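Local coordinates for periplasmic solute binding protein (Candidatus Liberibacter asiaticus str. psy62, PDB 6IXI) that binds metal ions such as manganese and zinc in the periplasm and probably delivers them to an uptake transporter, at residues T170-L175 against Y245-S250. Residues are numbered along the deposited sequence; the frame is centred on the assembly and turned at random.
Sequences TSEGCL and YVDSLS. With CD (cadmium ion), chain B; SO4 (sulfate ion), chain M.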
loop_
_atom_site.group_PDB
_atom_site.type_symbol
_atom_site.label_atom_id
_atom_site.label_comp_id
_atom_site.label_asym_id
_atom_site.label_seq_id
_atom_site.Cartn_x
_atom_site.Cartn_y
_atom_site.Cartn_z
ATOM N N THR A 170 -0.655 -8.618 -12.135
ATOM C CA THR A 170 -1.476 -8.812 -10.956
ATOM C C THR A 170 -2.951 -8.690 -11.338
ATOM O O THR A 170 -3.294 -8.433 -12.494
ATOM C CB THR A 170 -1.066 -7.852 -9.829
ATOM O OG1 THR A 170 -1.254 -6.515 -10.286
ATOM C CG2 THR A 170 0.370 -8.035 -9.381
ATOM N N SER A 171 -3.819 -8.892 -10.345
ATOM C CA SER A 171 -5.243 -8.787 -10.569
ATOM C C SER A 171 -5.677 -7.318 -10.464
ATOM O O SER A 171 -5.997 -6.705 -11.486
ATOM C CB SER A 171 -5.973 -9.762 -9.667
ATOM O OG SER A 171 -5.453 -11.083 -9.892
ATOM N N GLU A 172 -5.634 -6.735 -9.255
ATOM C CA GLU A 172 -5.763 -5.288 -9.111
ATOM C C GLU A 172 -4.456 -4.644 -9.572
ATOM O O GLU A 172 -3.410 -5.300 -9.546
ATOM C CB GLU A 172 -5.992 -4.927 -7.640
ATOM C CG GLU A 172 -6.507 -3.507 -7.408
ATOM C CD GLU A 172 -6.460 -3.030 -5.964
ATOM O OE1 GLU A 172 -5.663 -3.602 -5.171
ATOM O OE2 GLU A 172 -7.195 -2.071 -5.632
ATOM N N GLY A 173 -4.508 -3.379 -10.020
ATOM C CA GLY A 173 -3.289 -2.669 -10.414
ATOM C C GLY A 173 -2.570 -2.103 -9.182
ATOM O O GLY A 173 -2.388 -0.897 -9.068
ATOM N N CYS A 174 -2.181 -2.996 -8.256
ATOM C CA CYS A 174 -1.652 -2.639 -6.952
ATOM C C CYS A 174 -0.130 -2.427 -6.977
ATOM O O CYS A 174 0.437 -2.037 -5.955
ATOM C CB CYS A 174 -1.982 -3.731 -5.932
ATOM S SG CYS A 174 -1.524 -5.408 -6.475
ATOM N N LEU A 175 0.537 -2.664 -8.114
ATOM C CA LEU A 175 2.001 -2.714 -8.114
ATOM C C LEU A 175 2.586 -1.646 -9.043
ATOM O O LEU A 175 3.799 -1.612 -9.290
ATOM C CB LEU A 175 2.480 -4.124 -8.504
ATOM C CG LEU A 175 2.286 -5.238 -7.469
ATOM C CD1 LEU A 175 3.111 -6.471 -7.856
ATOM C CD2 LEU A 175 2.678 -4.753 -6.079
ATOM N N TYR A 245 0.059 -9.607 -0.648
ATOM C CA TYR A 245 -0.545 -8.707 0.323
ATOM C C TYR A 245 -0.210 -7.281 -0.058
ATOM O O TYR A 245 0.968 -6.917 -0.149
ATOM C CB TYR A 245 -0.034 -8.983 1.740
ATOM C CG TYR A 245 -0.636 -10.232 2.328
ATOM C CD1 TYR A 245 -0.180 -11.491 1.952
ATOM C CD2 TYR A 245 -1.694 -10.147 3.221
ATOM C CE1 TYR A 245 -0.753 -12.641 2.474
ATOM C CE2 TYR A 245 -2.267 -11.287 3.754
ATOM C CZ TYR A 245 -1.800 -12.533 3.377
ATOM O OH TYR A 245 -2.386 -13.638 3.922
ATOM N N VAL A 246 -1.272 -6.496 -0.286
ATOM C CA VAL A 246 -1.104 -5.126 -0.741
ATOM C C VAL A 246 -2.073 -4.186 -0.018
ATOM O O VAL A 246 -1.682 -3.077 0.335
ATOM C CB VAL A 246 -1.192 -4.991 -2.282
ATOM C CG1 VAL A 246 -0.202 -5.903 -2.986
ATOM C CG2 VAL A 246 -2.597 -5.259 -2.800
ATOM N N ASP A 247 -3.331 -4.598 0.165
ATOM C CA ASP A 247 -4.378 -3.648 0.527
ATOM C C ASP A 247 -4.554 -3.514 2.032
ATOM O O ASP A 247 -5.211 -2.595 2.507
ATOM C CB ASP A 247 -5.715 -4.006 -0.126
ATOM C CG ASP A 247 -5.902 -3.285 -1.449
ATOM O OD1 ASP A 247 -5.035 -2.451 -1.774
ATOM O OD2 ASP A 247 -6.900 -3.568 -2.152
ATOM N N SER A 248 -3.997 -4.466 2.784
ATOM C CA SER A 248 -4.283 -4.544 4.200
ATOM C C SER A 248 -3.174 -5.352 4.844
ATOM O O SER A 248 -2.677 -6.283 4.225
ATOM C CB SER A 248 -5.615 -5.255 4.397
ATOM O OG SER A 248 -5.890 -5.427 5.781
ATOM N N LEU A 249 -2.857 -5.053 6.104
ATOM C CA LEU A 249 -2.040 -5.971 6.883
ATOM C C LEU A 249 -2.848 -7.248 7.088
ATOM O O LEU A 249 -4.077 -7.218 7.139
ATOM C CB LEU A 249 -1.692 -5.367 8.246
ATOM C CG LEU A 249 -0.919 -4.045 8.223
ATOM C CD1 LEU A 249 -0.532 -3.609 9.633
ATOM C CD2 LEU A 249 0.330 -4.168 7.367
ATOM N N SER A 250 -2.136 -8.364 7.225
ATOM C CA SER A 250 -2.769 -9.610 7.597
ATOM C C SER A 250 -3.184 -9.536 9.066
ATOM O O SER A 250 -2.840 -8.588 9.784
ATOM C CB SER A 250 -1.817 -10.758 7.346
ATOM O OG SER A 250 -0.814 -10.786 8.344
HETATM CD CD CD B . -6.250 -1.906 -3.634
HETATM S S SO4 M . -5.027 -12.975 6.729
HETATM O O1 SO4 M . -6.223 -13.711 7.043
HETATM O O2 SO4 M . -5.061 -11.708 7.412
HETATM O O3 SO4 M . -4.961 -12.743 5.306
HETATM O O4 SO4 M . -3.877 -13.743 7.155
#
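The carboxylates of E172 and D247 come from opposite directions and share one cadmium ion. Each carboxylate is bidentate. E172 holds the cadmium through OE1 and OE2, the latter at 2.2 Å. D247 holds it with OD1 and OD2, both at 2.3 Å. The two carboxylate planes stand 89° apart, almost perpendicular. E172 is stretched out, its CG turned away from the backbone N (chi1 -164°), and this carries the carboxylate to the metal. Its OE2 also accepts a hydrogen bond from the backbone N of N193, which helps fix the rotation of the group. H39 and H106 complete the site through their NE2 atoms.

Beside the metal, the contact is apolar. C174 CB meets V246 CG2 at 3.5 Å, and C174 SG lies 3.8 Å from both V246 methyls. L175 CD2 approaches V246 CG1 more loosely, at 4.4 Å. On its own segment, T170 OG1 donates to the E172 carbonyl oxygen at 2.6 Å, nearly in line with the C=O bond.

This two-histidine, two-carboxylate site is seen with manganese and zinc too, consistent with a solute-binding protein of the ZnuA family. E172 OE1 and D247 OD2 come within 3.3 Å without a hydrogen bond; the bound cation probably offsets their repulsion.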